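Local coordinates for N-acetylgalactosaminyltransferase 7 (Homo sapiens, PDB 6IWR), which is a two-domain member of the polypeptide GalNAc transferase family, joining a GT-A glycosyltransferase domain to a ricin-type beta-trefoil lectin domain, at residues P469-R478 / R504-E515; T319-M327 / W364-C375. One frame throughout, in Å; residues are numbered along the deposited sequence.

Contact 1 of 2, residues P469-R478 / R504-E515; sequences PKNVDWGEIR and RMGGNQLFRINE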
loop_
_atom_site.group_PDB
_atom_site.type_symbol
_atom_site.label_atom_id
_atom_site.label_comp_id
_atom_site.label_asym_id
_atom_site.label_seq_id
_atom_site.Cartn_x
_atom_site.Cartn_y
_atom_site.Cartn_z
ATOM N N PRO A 469 -15.074 7.616 23.839
ATOM C CA PRO A 469 -16.455 7.419 24.294
ATOM C C PRO A 469 -16.870 5.956 24.210
ATOM O O PRO A 469 -16.381 5.195 23.374
ATOM C CB PRO A 469 -17.275 8.284 23.327
ATOM C CG PRO A 469 -16.321 9.279 22.779
ATOM C CD PRO A 469 -14.990 8.593 22.741
ATOM N N LYS A 470 -17.790 5.570 25.093
ATOM C CA LYS A 470 -18.390 4.245 25.048
ATOM C C LYS A 470 -19.015 4.015 23.684
ATOM O O LYS A 470 -19.298 4.980 22.968
ATOM C CB LYS A 470 -19.447 4.099 26.136
ATOM C CG LYS A 470 -18.884 4.035 27.535
ATOM C CD LYS A 470 -19.915 4.457 28.583
ATOM C CE LYS A 470 -19.596 5.860 29.093
ATOM N NZ LYS A 470 -20.179 6.140 30.439
ATOM N N ASN A 471 -19.227 2.761 23.297
ATOM C CA ASN A 471 -19.901 2.476 22.035
ATOM C C ASN A 471 -21.409 2.419 22.242
ATOM O O ASN A 471 -21.880 1.946 23.275
ATOM C CB ASN A 471 -19.425 1.150 21.445
ATOM C CG ASN A 471 -18.031 1.234 20.891
ATOM O OD1 ASN A 471 -17.641 2.254 20.308
ATOM N ND2 ASN A 471 -17.253 0.167 21.074
ATOM N N VAL A 472 -22.162 2.909 21.262
ATOM C CA VAL A 472 -23.586 2.587 21.214
ATOM C C VAL A 472 -23.788 1.177 20.679
ATOM O O VAL A 472 -24.510 0.367 21.272
ATOM C CB VAL A 472 -24.372 3.610 20.370
ATOM C CG1 VAL A 472 -25.835 3.187 20.301
ATOM C CG2 VAL A 472 -24.260 4.997 20.957
ATOM N N ASP A 473 -23.138 0.859 19.563
ATOM C CA ASP A 473 -23.260 -0.434 18.913
ATOM C C ASP A 473 -22.008 -0.642 18.062
ATOM O O ASP A 473 -21.260 0.303 17.783
ATOM C CB ASP A 473 -24.548 -0.485 18.086
ATOM C CG ASP A 473 -25.099 -1.886 17.925
ATOM O OD1 ASP A 473 -24.320 -2.849 17.966
ATOM O OD2 ASP A 473 -26.329 -2.017 17.725
ATOM N N TRP A 474 -21.764 -1.893 17.676
ATOM C CA TRP A 474 -20.616 -2.202 16.834
ATOM C C TRP A 474 -20.941 -3.442 16.016
ATOM O O TRP A 474 -21.813 -4.237 16.376
ATOM C CB TRP A 474 -19.338 -2.416 17.663
ATOM C CG TRP A 474 -19.429 -3.589 18.595
ATOM C CD1 TRP A 474 -19.968 -3.609 19.851
ATOM C CD2 TRP A 474 -18.997 -4.918 18.327
ATOM N NE1 TRP A 474 -19.889 -4.868 20.389
ATOM C CE2 TRP A 474 -19.299 -5.696 19.470
ATOM C CE3 TRP A 474 -18.382 -5.535 17.232
ATOM C CZ2 TRP A 474 -19.003 -7.061 19.548
ATOM C CZ3 TRP A 474 -18.082 -6.896 17.312
ATOM C CH2 TRP A 474 -18.388 -7.639 18.465
ATOM N N GLY A 475 -20.228 -3.602 14.909
ATOM C CA GLY A 475 -20.349 -4.806 14.111
ATOM C C GLY A 475 -20.282 -4.534 12.619
ATOM O O GLY A 475 -19.801 -3.474 12.187
ATOM N N GLU A 476 -20.730 -5.508 11.824
ATOM C CA GLU A 476 -21.020 -5.261 10.421
ATOM C C GLU A 476 -22.172 -4.262 10.302
ATOM O O GLU A 476 -23.046 -4.174 11.177
ATOM C CB GLU A 476 -21.393 -6.568 9.719
ATOM C CG GLU A 476 -22.755 -7.121 10.144
ATOM C CD GLU A 476 -23.140 -8.417 9.454
ATOM O OE1 GLU A 476 -24.298 -8.854 9.632
ATOM O OE2 GLU A 476 -22.316 -8.998 8.723
ATOM N N ILE A 477 -22.168 -3.504 9.218
ATOM C CA ILE A 477 -23.302 -2.671 8.850
ATOM C C ILE A 477 -23.909 -3.311 7.611
ATOM O O ILE A 477 -23.445 -3.099 6.483
ATOM C CB ILE A 477 -22.906 -1.212 8.616
ATOM C CG1 ILE A 477 -22.291 -0.640 9.898
ATOM C CG2 ILE A 477 -24.136 -0.400 8.232
ATOM C CD1 ILE A 477 -21.783 0.805 9.773
ATOM N N ARG A 478 -24.933 -4.123 7.825
ATOM C CA ARG A 478 -25.492 -4.980 6.798
ATOM C C ARG A 478 -26.794 -4.390 6.284
ATOM O O ARG A 478 -27.564 -3.801 7.041
ATOM C CB ARG A 478 -25.726 -6.386 7.354
ATOM C CG ARG A 478 -26.436 -7.331 6.410
ATOM C CD ARG A 478 -26.840 -8.577 7.155
ATOM N NE ARG A 478 -25.668 -9.393 7.440
ATOM C CZ ARG A 478 -25.279 -10.449 6.727
ATOM N NH1 ARG A 478 -24.179 -11.116 7.074
ATOM N NH2 ARG A 478 -25.969 -10.826 5.663
ATOM N N ARG A 504 -18.874 -11.589 7.269
ATOM C CA ARG A 504 -18.916 -11.821 8.712
ATOM C C ARG A 504 -17.543 -12.108 9.279
ATOM O O ARG A 504 -17.427 -12.813 10.275
ATOM C CB ARG A 504 -19.856 -12.975 9.089
ATOM C CG ARG A 504 -21.332 -12.637 9.008
ATOM C CD ARG A 504 -22.207 -13.728 9.568
ATOM N NE ARG A 504 -23.581 -13.452 9.200
ATOM C CZ ARG A 504 -24.533 -14.371 9.019
ATOM N NH1 ARG A 504 -24.249 -15.659 9.184
ATOM N NH2 ARG A 504 -25.778 -14.006 8.674
ATOM N N MET A 505 -16.486 -11.614 8.646
ATOM C CA MET A 505 -15.140 -11.827 9.152
ATOM C C MET A 505 -14.565 -10.585 9.809
ATOM O O MET A 505 -13.386 -10.576 10.162
ATOM C CB MET A 505 -14.239 -12.314 8.029
ATOM C CG MET A 505 -14.622 -13.713 7.551
ATOM S SD MET A 505 -14.569 -14.924 8.889
ATOM C CE MET A 505 -12.871 -14.721 9.399
ATOM N N GLY A 506 -15.378 -9.554 10.018
ATOM C CA GLY A 506 -14.898 -8.330 10.630
ATOM C C GLY A 506 -13.979 -7.505 9.741
ATOM O O GLY A 506 -14.266 -7.265 8.554
ATOM N N GLY A 507 -12.867 -7.055 10.329
ATOM C CA GLY A 507 -11.862 -6.268 9.636
ATOM C C GLY A 507 -12.436 -5.053 8.947
ATOM O O GLY A 507 -12.924 -4.128 9.605
ATOM N N ASN A 508 -12.403 -5.048 7.618
ATOM C CA ASN A 508 -12.855 -3.897 6.853
ATOM C C ASN A 508 -14.371 -3.816 6.709
ATOM O O ASN A 508 -14.875 -2.822 6.162
ATOM C CB ASN A 508 -12.229 -3.909 5.462
ATOM C CG ASN A 508 -10.746 -3.653 5.477
ATOM O OD1 ASN A 508 -10.108 -3.777 4.446
ATOM N ND2 ASN A 508 -10.186 -3.294 6.633
ATOM N N GLN A 509 -15.107 -4.839 7.152
ATOM C CA GLN A 509 -16.561 -4.790 7.194
ATOM C C GLN A 509 -17.084 -4.596 8.606
ATOM O O GLN A 509 -18.249 -4.909 8.880
ATOM C CB GLN A 509 -17.152 -6.051 6.582
ATOM C CG GLN A 509 -17.022 -6.096 5.100
ATOM C CD GLN A 509 -17.744 -7.278 4.505
ATOM O OE1 GLN A 509 -18.338 -8.092 5.228
ATOM N NE2 GLN A 509 -17.725 -7.373 3.181
ATOM N N LEU A 510 -16.250 -4.067 9.500
ATOM C CA LEU A 510 -16.583 -3.866 10.908
ATOM C C LEU A 510 -16.566 -2.381 11.231
ATOM O O LEU A 510 -15.642 -1.666 10.832
ATOM C CB LEU A 510 -15.580 -4.588 11.794
ATOM C CG LEU A 510 -15.948 -4.675 13.261
ATOM C CD1 LEU A 510 -16.649 -6.011 13.473
ATOM C CD2 LEU A 510 -14.715 -4.513 14.165
ATOM N N PHE A 511 -17.581 -1.917 11.954
ATOM C CA PHE A 511 -17.657 -0.515 12.355
ATOM C C PHE A 511 -18.156 -0.424 13.790
ATOM O O PHE A 511 -18.675 -1.388 14.357
ATOM C CB PHE A 511 -18.556 0.284 11.413
ATOM C CG PHE A 511 -18.066 0.297 9.992
ATOM C CD1 PHE A 511 -18.411 -0.730 9.111
ATOM C CD2 PHE A 511 -17.235 1.322 9.538
ATOM C CE1 PHE A 511 -17.944 -0.726 7.812
ATOM C CE2 PHE A 511 -16.765 1.328 8.243
ATOM C CZ PHE A 511 -17.129 0.317 7.376
ATOM N N ARG A 512 -17.960 0.738 14.394
ATOM C CA ARG A 512 -18.569 1.014 15.686
ATOM C C ARG A 512 -19.094 2.437 15.663
ATOM O O ARG A 512 -18.526 3.316 15.007
ATOM C CB ARG A 512 -17.593 0.813 16.876
ATOM C CG ARG A 512 -16.274 1.522 16.710
ATOM C CD ARG A 512 -15.199 0.962 17.606
ATOM N NE ARG A 512 -14.588 2.050 18.343
ATOM C CZ ARG A 512 -13.559 2.770 17.903
ATOM N NH1 ARG A 512 -12.993 2.505 16.712
ATOM N NH2 ARG A 512 -13.091 3.757 18.666
ATOM N N ILE A 513 -20.203 2.654 16.359
ATOM C CA ILE A 513 -20.767 3.985 16.525
ATOM C C ILE A 513 -20.634 4.396 17.983
ATOM O O ILE A 513 -20.989 3.639 18.894
ATOM C CB ILE A 513 -22.232 4.059 16.061
ATOM C CG1 ILE A 513 -22.618 5.520 15.845
ATOM C CG2 ILE A 513 -23.139 3.503 17.099
ATOM C CD1 ILE A 513 -24.019 5.681 15.440
ATOM N N ASN A 514 -20.149 5.616 18.177
ATOM C CA ASN A 514 -19.875 6.282 19.437
ATOM C C ASN A 514 -21.137 6.770 20.122
ATOM O O ASN A 514 -22.134 7.095 19.480
ATOM C CB ASN A 514 -19.045 7.540 19.180
ATOM C CG ASN A 514 -17.674 7.379 19.598
ATOM O OD1 ASN A 514 -17.356 6.413 20.297
ATOM N ND2 ASN A 514 -16.818 8.319 19.212
ATOM N N GLU A 515 -21.035 6.935 21.441
ATOM C CA GLU A 515 -21.935 7.859 22.119
ATOM C C GLU A 515 -21.688 9.302 21.699
ATOM O O GLU A 515 -22.528 10.166 21.973
ATOM C CB GLU A 515 -21.804 7.757 23.631
ATOM C CG GLU A 515 -22.458 6.536 24.244
ATOM C CD GLU A 515 -22.419 6.579 25.762
ATOM O OE1 GLU A 515 -21.727 7.472 26.310
ATOM O OE2 GLU A 515 -23.089 5.739 26.400
HETATM O O HOH W 1 -20.181 -4.109 7.262
#

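Contact 2 of 2, residues T319-M327 / W364-C375; sequences TEPYRSPAM and WQCGGKLLFVPC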
loop_
_atom_site.group_PDB
_atom_site.type_symbol
_atom_site.label_atom_id
_atom_site.label_comp_id
_atom_site.label_asym_id
_atom_site.label_seq_id
_atom_site.Cartn_x
_atom_site.Cartn_y
_atom_site.Cartn_z
ATOM N N THR A 319 20.633 15.271 30.223
ATOM C CA THR A 319 20.977 13.981 29.641
ATOM C C THR A 319 20.705 12.789 30.553
ATOM O O THR A 319 20.765 11.650 30.075
ATOM C CB THR A 319 22.455 13.971 29.218
ATOM O OG1 THR A 319 23.173 14.958 29.968
ATOM C CG2 THR A 319 22.575 14.326 27.763
ATOM N N GLU A 320 20.405 12.982 31.832
ATOM C CA GLU A 320 20.294 11.801 32.686
ATOM C C GLU A 320 19.079 10.952 32.308
ATOM O O GLU A 320 18.205 11.393 31.551
ATOM C CB GLU A 320 20.208 12.199 34.151
ATOM C CG GLU A 320 19.242 13.315 34.420
ATOM C CD GLU A 320 19.359 13.805 35.832
ATOM O OE1 GLU A 320 18.438 13.563 36.636
ATOM O OE2 GLU A 320 20.405 14.397 36.149
ATOM N N PRO A 321 18.981 9.729 32.847
ATOM C CA PRO A 321 17.806 8.895 32.570
ATOM C C PRO A 321 16.526 9.663 32.843
ATOM O O PRO A 321 16.522 10.675 33.551
ATOM C CB PRO A 321 17.967 7.724 33.539
ATOM C CG PRO A 321 19.438 7.656 33.762
ATOM C CD PRO A 321 19.897 9.073 33.792
ATOM N N TYR A 322 15.431 9.183 32.251
ATOM C CA TYR A 322 14.119 9.713 32.609
ATOM C C TYR A 322 13.075 8.598 32.579
ATOM O O TYR A 322 13.314 7.500 32.064
ATOM C CB TYR A 322 13.723 10.896 31.711
ATOM C CG TYR A 322 13.664 10.634 30.209
ATOM C CD1 TYR A 322 12.488 10.179 29.603
ATOM C CD2 TYR A 322 14.761 10.881 29.395
ATOM C CE1 TYR A 322 12.409 9.962 28.242
ATOM C CE2 TYR A 322 14.693 10.656 28.034
ATOM C CZ TYR A 322 13.507 10.202 27.459
ATOM O OH TYR A 322 13.412 9.991 26.099
ATOM N N ARG A 323 11.907 8.888 33.158
ATOM C CA ARG A 323 10.847 7.887 33.242
ATOM C C ARG A 323 10.049 7.789 31.937
ATOM O O ARG A 323 9.661 8.804 31.352
ATOM C CB ARG A 323 9.908 8.206 34.401
ATOM C CG ARG A 323 10.611 8.402 35.731
ATOM C CD ARG A 323 9.656 8.524 36.908
ATOM N NE ARG A 323 8.771 9.686 36.831
ATOM C CZ ARG A 323 7.913 10.005 37.794
ATOM N NH1 ARG A 323 7.874 9.254 38.882
ATOM N NH2 ARG A 323 7.117 11.055 37.685
ATOM N N SER A 324 9.786 6.559 31.499
ATOM C CA SER A 324 8.816 6.275 30.462
ATOM C C SER A 324 7.710 5.369 31.005
ATOM O O SER A 324 7.986 4.478 31.813
ATOM C CB SER A 324 9.476 5.600 29.256
ATOM O OG SER A 324 8.489 5.230 28.297
ATOM N N PRO A 325 6.454 5.561 30.595
ATOM C CA PRO A 325 5.416 4.621 31.041
ATOM C C PRO A 325 5.557 3.239 30.413
ATOM O O PRO A 325 5.093 2.253 31.007
ATOM C CB PRO A 325 4.101 5.299 30.619
ATOM C CG PRO A 325 4.468 6.723 30.274
ATOM C CD PRO A 325 5.898 6.643 29.770
ATOM N N ALA A 326 6.195 3.137 29.243
ATOM C CA ALA A 326 6.335 1.875 28.530
ATOM C C ALA A 326 7.605 1.899 27.678
ATOM O O ALA A 326 8.210 2.953 27.455
ATOM C CB ALA A 326 5.111 1.610 27.648
ATOM N N MET A 327 7.991 0.722 27.176
ATOM C CA MET A 327 9.113 0.561 26.261
ATOM C C MET A 327 8.603 0.051 24.914
ATOM O O MET A 327 7.533 -0.558 24.826
ATOM C CB MET A 327 10.143 -0.419 26.843
ATOM C CG MET A 327 9.493 -1.776 27.108
ATOM S SD MET A 327 10.608 -3.189 27.224
ATOM C CE MET A 327 11.182 -2.959 28.898
ATOM N N TRP A 364 6.150 -1.063 36.738
ATOM C CA TRP A 364 5.724 0.179 37.361
ATOM C C TRP A 364 4.782 -0.089 38.527
ATOM O O TRP A 364 4.988 0.425 39.635
ATOM C CB TRP A 364 5.057 1.069 36.322
ATOM C CG TRP A 364 5.978 1.955 35.560
ATOM C CD1 TRP A 364 6.115 2.022 34.205
ATOM C CD2 TRP A 364 6.852 2.953 36.099
ATOM N NE1 TRP A 364 7.011 2.992 33.864
ATOM C CE2 TRP A 364 7.490 3.580 35.001
ATOM C CE3 TRP A 364 7.145 3.392 37.400
ATOM C CZ2 TRP A 364 8.436 4.596 35.163
ATOM C CZ3 TRP A 364 8.066 4.405 37.565
ATOM C CH2 TRP A 364 8.702 5.006 36.448
ATOM N N GLN A 365 3.743 -0.895 38.300
ATOM C CA GLN A 365 2.727 -1.098 39.315
ATOM C C GLN A 365 3.197 -1.967 40.465
ATOM O O GLN A 365 2.558 -1.966 41.520
ATOM C CB GLN A 365 1.479 -1.702 38.691
ATOM C CG GLN A 365 0.699 -0.710 37.858
ATOM C CD GLN A 365 -0.409 -1.382 37.096
ATOM O OE1 GLN A 365 -1.386 -1.846 37.691
ATOM N NE2 GLN A 365 -0.254 -1.465 35.776
ATOM N N CYS A 366 4.298 -2.688 40.317
ATOM C CA CYS A 366 4.772 -3.529 41.399
ATOM C C CYS A 366 5.995 -2.948 42.073
ATOM O O CYS A 366 6.717 -3.678 42.759
ATOM C CB CYS A 366 5.041 -4.949 40.903
ATOM S SG CYS A 366 3.553 -5.680 40.129
ATOM N N GLY A 367 6.238 -1.653 41.903
ATOM C CA GLY A 367 7.251 -0.983 42.683
ATOM C C GLY A 367 8.561 -0.697 41.989
ATOM O O GLY A 367 9.448 -0.105 42.608
ATOM N N GLY A 368 8.713 -1.070 40.721
ATOM C CA GLY A 368 9.918 -0.794 39.978
ATOM C C GLY A 368 9.834 0.524 39.238
ATOM O O GLY A 368 8.934 1.335 39.457
ATOM N N LYS A 369 10.804 0.729 38.344
ATOM C CA LYS A 369 10.833 1.887 37.468
ATOM C C LYS A 369 11.363 1.465 36.107
ATOM O O LYS A 369 12.177 0.538 35.994
ATOM C CB LYS A 369 11.716 3.016 37.996
ATOM C CG LYS A 369 11.329 3.680 39.309
ATOM C CD LYS A 369 12.633 4.243 39.939
ATOM C CE LYS A 369 12.428 5.279 41.039
ATOM N NZ LYS A 369 12.424 6.656 40.439
ATOM N N LEU A 370 10.885 2.164 35.076
ATOM C CA LEU A 370 11.314 1.968 33.703
ATOM C C LEU A 370 11.899 3.298 33.250
ATOM O O LEU A 370 11.181 4.306 33.202
ATOM C CB LEU A 370 10.135 1.559 32.835
ATOM C CG LEU A 370 10.286 0.818 31.511
ATOM C CD1 LEU A 370 9.330 1.413 30.528
ATOM C CD2 LEU A 370 11.669 0.870 31.002
ATOM N N LEU A 371 13.197 3.321 32.935
ATOM C CA LEU A 371 13.872 4.554 32.541
ATOM C C LEU A 371 14.441 4.451 31.134
ATOM O O LEU A 371 15.054 3.437 30.776
ATOM C CB LEU A 371 14.987 4.888 33.507
ATOM C CG LEU A 371 14.516 4.905 34.945
ATOM C CD1 LEU A 371 15.727 4.969 35.845
ATOM C CD2 LEU A 371 13.618 6.102 35.158
ATOM N N PHE A 372 14.213 5.498 30.341
ATOM C CA PHE A 372 14.947 5.703 29.097
ATOM C C PHE A 372 16.257 6.401 29.411
ATOM O O PHE A 372 16.303 7.304 30.253
ATOM C CB PHE A 372 14.152 6.556 28.109
ATOM C CG PHE A 372 13.022 5.832 27.439
ATOM C CD1 PHE A 372 12.602 4.588 27.883
ATOM C CD2 PHE A 372 12.356 6.422 26.370
ATOM C CE1 PHE A 372 11.557 3.947 27.262
ATOM C CE2 PHE A 372 11.308 5.787 25.750
ATOM C CZ PHE A 372 10.914 4.548 26.191
ATOM N N VAL A 373 17.320 5.989 28.728
ATOM C CA VAL A 373 18.678 6.429 29.055
ATOM C C VAL A 373 19.253 7.212 27.879
ATOM O O VAL A 373 19.818 6.607 26.965
ATOM C CB VAL A 373 19.567 5.225 29.427
ATOM C CG1 VAL A 373 20.961 5.671 29.836
ATOM C CG2 VAL A 373 18.917 4.383 30.539
ATOM N N PRO A 374 19.142 8.549 27.863
ATOM C CA PRO A 374 19.620 9.324 26.702
ATOM C C PRO A 374 21.049 9.055 26.319
ATOM O O PRO A 374 21.437 9.295 25.172
ATOM C CB PRO A 374 19.459 10.779 27.178
ATOM C CG PRO A 374 18.312 10.714 28.073
ATOM C CD PRO A 374 18.523 9.437 28.859
ATOM N N CYS A 375 21.868 8.628 27.254
ATOM C CA CYS A 375 23.262 8.453 26.910
ATOM C C CYS A 375 23.553 7.052 26.406
ATOM O O CYS A 375 24.695 6.775 26.029
ATOM C CB CYS A 375 24.159 8.812 28.108
ATOM S SG CYS A 375 24.242 10.607 28.424
HETATM O O HOH W 2 21.602 9.135 30.214
#

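Contact 1 of 2, residues P469-R478 / R504-E515
Asp473 and Gly475 pair with Ile513 and Phe511 in an antiparallel ladder of the ricin-type beta-trefoil lectin domain. Ile513 N reaches Asp473 O at 2.9 Å, and Gly475 N reaches Phe511 O at 2.8 Å. Phe511 N bonds back to Gly475 O. Two residues, Val472 and Asp473, stand opposite the single Ile513: a classic beta bulge. Val472 N bonds to Ile513 O, and Glu515 N to Lys470 O.

Val472 CB lies 3.5 Å from Ile513 CG2, the two side chains pointing the same way. Trp474 CG lies between its backbone N and carbonyl carbon (chi1 63°), which brings the ring edge to Leu510 CD1, 4.2 Å from Trp474 CE3. Ile477 crosses Phe511 at about a right angle, its CD1 3.7 Å from Phe511 CB.

Polar side chains meet at two places. Asn471 OD1 comes to the edge of the Arg512 guanidinium, the planes 70° apart. Ala422 O holds Asn471 ND2 and Tyr522 O holds Arg512 NH1. Arg478 grips Glu476 side-on, through NE and NH1. Arg504 NH2 lies over one face of the Arg478 guanidinium, and the Glu476 carboxylate probably eases this like-charge approach. A water accepts from Ile477 N and donates to Gln509 O at 2.6 Å.

Contact 2 of 2, residues T319-M327 / W364-C375
Tyr322 and Phe372 form an antiparallel hydrogen-bonded pair in the branched mixed sheet of the GT-A glycosyltransferase domain. Strand 322-323 lies along strand 369-373, which also pairs in parallel with strand 264-274. Tyr322 N bonds to Phe372 O at 2.9 Å, and Phe372 N bonds back to Tyr322 O. Just past the strand, Ser324 N bonds to Leu370 O.

The two rings are oblique, with planes 59° apart. Tyr322 CG sits between the backbone N and the carbonyl carbon (chi1 58°), and this turns one ring face onto Phe372 CB, 4.0 Å from the ring centroid. Pro374 CG comes to the edge of the same ring, 3.6 Å from Tyr322 CE2. The Tyr322 hydroxyl bonds to Ala292 O. Phe372 in turn offers a ring face to Ser324 CB, a CH-pi contact of 3.5 Å to the centroid. The edge of the Phe372 ring meets Tyr322 OH and Met327 CA.

Arg323 and Leu371 lie on the other face of the sheet from Tyr322 and Phe372, with Arg323 CG 3.8 Å from Leu371 CD2. Arg323 then crosses Trp364 at about a right angle, its CD 3.7 Å from Trp364 CH2. Its guanidinium plane stands 82° from the indole, and NH2 forms a salt bridge with Glu311. Cys375 is disulfide-bonded to Cys137, and a water bridges Cys375 N and Thr319 O.

Trp364, near the end of helix 355-365, lies with Lys369 CA and Leu370 N over one face. Its indole edge points at Ser324, and NE1 donates in the ring plane to Ser324 O at 2.7 Å.

How the contacts relate
The two contacts lie in different domains, their centres about 37 Å apart, and share no element. Contact 2 is buried in the glycosyltransferase domain; contact 1 is only partly buried and lies in the lectin domain. Both are antiparallel pairings. Contact 1 has the longer ladder, interrupted by a bulge, and carries exposed charged residues at its ends. Contact 2 has a short ladder, and aromatic faces, prolines and an indole N-H to carbonyl bond do much of the joining. Contact 2 also ties the last turn of helix 355-365 to the loop after strand 322-323, whereas contact 1 joins strand 471-474 to strand 511-514 without a helix. Each has a water bridging two backbone atoms.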